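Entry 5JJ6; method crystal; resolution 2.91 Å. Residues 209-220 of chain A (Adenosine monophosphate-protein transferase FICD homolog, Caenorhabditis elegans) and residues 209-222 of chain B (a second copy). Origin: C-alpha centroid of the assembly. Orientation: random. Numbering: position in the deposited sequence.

Chain A 209-220: HRRVLGNADPVE
Chain B 209-222: HRRVLGNADPVEAG

Residues 209-213 of each stretch continue a helix that begins earlier in the chain; phi/psi stay helical through 216, extend at Asp A217 and Asp B217 (-152/77 and -150/77), then return to helical angles. The two copies pack about Asn A215 and Asn B215, whose CA atoms lie 4.3 Å apart, and run in opposite senses: Gly A214 faces Pro B218 (CA to CA 5.0 Å) and Pro A218 faces Gly B214 (CA to CA 5.2 Å).

Polar contacts centre on a reciprocal amide pair, both residues buried. CA-to-CB points sideways in both; chi1 m and chi2 near 90° bring each amide end nearer the other stretch. Asparagine suits because its short side chain carries an NH2 donor to the facing carbonyl: Asn A215 ND2 donates to Asn B215 O (2.8 Å), Asn B215 ND2 to Asn A215 O (3.0 Å). Arginine's several N-H groups let Arg A210 (t, p, t) serve two carbonyls: NH2 donates to Pro B218 O (3.0 Å), NE weakly to the same atom (3.4 Å), and NH1 to Pro A218 O (2.6 Å). Arg B210 (t, t, t) takes another course; its NH2 lies 3.3 Å from Arg A210 NH2, a like-charge approach without a hydrogen bond.

The contact, polar and apolar together, buries 578 Å², both sides summed. The compact proline ring fits against glycine's bare CA: Gly A214 CA meets Pro B218 CB at 3.5 Å, and a CB on either glycine would clash with the opposing proline. Arg A211 (m, t, t) lays one guanidinium face over Val B219, NH2 reaching CG2 at 3.6 Å.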

# COMPACT_ATOMS: atom_id res chain seq x y z
N HIS A 209 -4.46 -5.56 10.06
CA HIS A 209 -4.93 -4.24 9.70
C HIS A 209 -4.04 -3.61 8.64
O HIS A 209 -4.51 -2.86 7.79
CB HIS A 209 -5.01 -3.31 10.91
CG HIS A 209 -5.60 -1.98 10.59
ND1 HIS A 209 -4.83 -0.84 10.44
CD2 HIS A 209 -6.88 -1.61 10.33
CE1 HIS A 209 -5.62 0.18 10.13
NE2 HIS A 209 -6.86 -0.26 10.06
N ARG A 210 -2.75 -3.93 8.69
CA ARG A 210 -1.80 -3.32 7.78
C ARG A 210 -2.07 -3.76 6.37
O ARG A 210 -2.02 -2.96 5.44
CB ARG A 210 -0.36 -3.67 8.18
CG ARG A 210 0.73 -3.16 7.21
CD ARG A 210 0.68 -1.65 7.06
NE ARG A 210 1.66 -1.13 6.11
CZ ARG A 210 1.79 0.16 5.81
NH1 ARG A 210 1.01 1.06 6.39
NH2 ARG A 210 2.72 0.55 4.94
N ARG A 211 -2.43 -5.03 6.20
CA ARG A 211 -2.76 -5.50 4.86
C ARG A 211 -4.16 -5.07 4.45
O ARG A 211 -4.38 -4.68 3.31
CB ARG A 211 -2.61 -7.02 4.78
CG ARG A 211 -1.18 -7.49 4.74
CD ARG A 211 -1.06 -8.98 4.94
NE ARG A 211 0.28 -9.49 4.67
CZ ARG A 211 1.32 -9.36 5.50
NH1 ARG A 211 1.17 -8.73 6.66
NH2 ARG A 211 2.50 -9.86 5.17
N VAL A 212 -5.09 -5.06 5.41
CA VAL A 212 -6.45 -4.63 5.12
C VAL A 212 -6.41 -3.24 4.51
O VAL A 212 -6.92 -3.02 3.41
CB VAL A 212 -7.34 -4.58 6.39
CG1 VAL A 212 -8.57 -3.71 6.15
CG2 VAL A 212 -7.77 -5.97 6.81
N LEU A 213 -5.74 -2.31 5.19
CA LEU A 213 -5.85 -0.91 4.81
C LEU A 213 -4.65 -0.38 4.04
O LEU A 213 -4.69 0.75 3.56
CB LEU A 213 -6.04 -0.06 6.06
CG LEU A 213 -6.96 1.15 5.91
CD1 LEU A 213 -8.38 0.68 6.13
CD2 LEU A 213 -6.59 2.23 6.89
N GLY A 214 -3.61 -1.20 3.91
CA GLY A 214 -2.36 -0.76 3.32
C GLY A 214 -2.45 0.04 2.03
O GLY A 214 -2.06 1.19 1.98
N ASN A 215 -3.05 -0.56 1.01
CA ASN A 215 -3.15 0.10 -0.28
C ASN A 215 -4.01 1.35 -0.23
O ASN A 215 -3.67 2.36 -0.84
CB ASN A 215 -3.70 -0.88 -1.30
CG ASN A 215 -2.91 -2.16 -1.37
OD1 ASN A 215 -3.18 -3.12 -0.64
ND2 ASN A 215 -1.94 -2.19 -2.27
N ALA A 216 -5.12 1.29 0.50
CA ALA A 216 -6.08 2.40 0.54
C ALA A 216 -5.58 3.58 1.37
O ALA A 216 -5.85 4.73 1.04
CB ALA A 216 -7.41 1.92 1.06
N ASP A 217 -4.86 3.32 2.45
CA ASP A 217 -4.40 4.40 3.33
C ASP A 217 -3.09 4.03 4.05
O ASP A 217 -3.08 3.72 5.24
CB ASP A 217 -5.51 4.73 4.34
CG ASP A 217 -5.34 6.11 4.96
OD1 ASP A 217 -4.27 6.73 4.79
OD2 ASP A 217 -6.29 6.56 5.63
N PRO A 218 -1.96 4.12 3.33
CA PRO A 218 -0.70 3.57 3.84
C PRO A 218 -0.20 4.21 5.13
O PRO A 218 0.42 3.51 5.94
CB PRO A 218 0.29 3.84 2.69
CG PRO A 218 -0.56 4.06 1.49
CD PRO A 218 -1.81 4.71 1.99
N VAL A 219 -0.46 5.50 5.33
CA VAL A 219 -0.01 6.17 6.55
C VAL A 219 -0.70 5.61 7.81
O VAL A 219 -0.08 5.52 8.87
CB VAL A 219 -0.24 7.70 6.47
CG1 VAL A 219 0.73 8.34 5.49
CG2 VAL A 219 -1.67 8.00 6.07
N GLU A 220 -1.97 5.20 7.68
CA GLU A 220 -2.73 4.74 8.83
C GLU A 220 -2.76 3.22 9.01
O GLU A 220 -3.08 2.73 10.09
CB GLU A 220 -4.17 5.24 8.74
CG GLU A 220 -4.32 6.75 8.87
CD GLU A 220 -4.20 7.24 10.31
OE1 GLU A 220 -3.96 6.41 11.21
OE2 GLU A 220 -4.36 8.46 10.53
N HIS B 209 10.66 6.19 1.33
CA HIS B 209 10.36 4.88 0.73
C HIS B 209 8.95 4.40 1.09
O HIS B 209 8.27 3.76 0.30
CB HIS B 209 11.37 3.83 1.17
CG HIS B 209 11.18 2.50 0.52
ND1 HIS B 209 10.59 1.43 1.17
CD2 HIS B 209 11.50 2.05 -0.71
CE1 HIS B 209 10.55 0.39 0.36
NE2 HIS B 209 11.10 0.74 -0.79
N ARG B 210 8.53 4.73 2.31
CA ARG B 210 7.25 4.29 2.83
C ARG B 210 6.18 4.98 2.01
O ARG B 210 5.14 4.40 1.72
CB ARG B 210 7.13 4.60 4.33
CG ARG B 210 5.82 4.21 4.95
CD ARG B 210 5.91 4.01 6.47
NE ARG B 210 4.88 3.06 6.91
CZ ARG B 210 5.14 1.89 7.49
NH1 ARG B 210 6.40 1.53 7.75
NH2 ARG B 210 4.13 1.08 7.84
N ARG B 211 6.44 6.21 1.59
CA ARG B 211 5.49 6.87 0.72
C ARG B 211 5.62 6.45 -0.77
O ARG B 211 4.61 6.38 -1.48
CB ARG B 211 5.61 8.38 0.89
CG ARG B 211 4.98 8.79 2.21
CD ARG B 211 5.27 10.21 2.62
NE ARG B 211 4.44 10.60 3.76
CZ ARG B 211 4.68 10.22 5.01
NH1 ARG B 211 5.73 9.45 5.29
NH2 ARG B 211 3.87 10.62 5.99
N VAL B 212 6.84 6.18 -1.23
CA VAL B 212 7.07 5.70 -2.59
C VAL B 212 6.29 4.42 -2.85
O VAL B 212 5.65 4.28 -3.89
CB VAL B 212 8.58 5.46 -2.88
CG1 VAL B 212 8.75 4.56 -4.09
CG2 VAL B 212 9.29 6.76 -3.11
N LEU B 213 6.40 3.47 -1.93
CA LEU B 213 5.81 2.14 -2.15
C LEU B 213 4.52 1.90 -1.37
O LEU B 213 3.92 0.84 -1.50
CB LEU B 213 6.81 1.04 -1.78
CG LEU B 213 7.80 0.64 -2.87
CD1 LEU B 213 8.33 -0.73 -2.54
CD2 LEU B 213 7.12 0.65 -4.22
N GLY B 214 4.11 2.87 -0.56
CA GLY B 214 2.96 2.72 0.31
C GLY B 214 1.70 2.15 -0.33
O GLY B 214 1.16 1.14 0.13
N ASN B 215 1.19 2.82 -1.36
CA ASN B 215 0.01 2.34 -2.04
C ASN B 215 0.26 1.10 -2.89
O ASN B 215 -0.54 0.17 -2.88
CB ASN B 215 -0.58 3.45 -2.90
CG ASN B 215 -0.87 4.70 -2.11
OD1 ASN B 215 -0.03 5.59 -1.99
ND2 ASN B 215 -2.06 4.77 -1.54
N ALA B 216 1.37 1.06 -3.61
CA ALA B 216 1.60 -0.02 -4.56
C ALA B 216 1.94 -1.33 -3.87
O ALA B 216 1.50 -2.39 -4.29
CB ALA B 216 2.70 0.36 -5.53
N ASP B 217 2.70 -1.25 -2.78
CA ASP B 217 3.17 -2.44 -2.07
C ASP B 217 3.33 -2.13 -0.59
O ASP B 217 4.45 -1.93 -0.11
CB ASP B 217 4.50 -2.92 -2.67
CG ASP B 217 4.82 -4.37 -2.32
OD1 ASP B 217 4.11 -4.95 -1.47
OD2 ASP B 217 5.78 -4.91 -2.90
N PRO B 218 2.22 -2.08 0.15
CA PRO B 218 2.24 -1.59 1.53
C PRO B 218 3.02 -2.47 2.51
O PRO B 218 3.61 -1.96 3.46
CB PRO B 218 0.75 -1.55 1.91
CG PRO B 218 0.10 -2.48 0.97
CD PRO B 218 0.85 -2.37 -0.31
N VAL B 219 3.03 -3.78 2.28
CA VAL B 219 3.71 -4.69 3.19
C VAL B 219 5.24 -4.43 3.21
O VAL B 219 5.90 -4.60 4.23
CB VAL B 219 3.37 -6.17 2.84
CG1 VAL B 219 3.38 -6.39 1.33
CG2 VAL B 219 4.30 -7.14 3.56
N GLU B 220 5.78 -3.98 2.08
CA GLU B 220 7.23 -3.77 1.93
C GLU B 220 7.70 -2.33 2.16
O GLU B 220 8.89 -2.09 2.30
CB GLU B 220 7.67 -4.23 0.54
CG GLU B 220 7.49 -5.72 0.30
CD GLU B 220 8.55 -6.58 0.99
OE1 GLU B 220 9.43 -6.02 1.68
OE2 GLU B 220 8.47 -7.82 0.85
N ALA B 221 6.77 -1.38 2.19
CA ALA B 221 7.12 0.05 2.26
C ALA B 221 7.76 0.49 3.57
O ALA B 221 7.28 0.19 4.65
CB ALA B 221 5.88 0.88 2.00
N GLY B 222 8.85 1.24 3.44
CA GLY B 222 9.61 1.74 4.57
C GLY B 222 10.25 0.61 5.35
O GLY B 222 10.65 0.76 6.51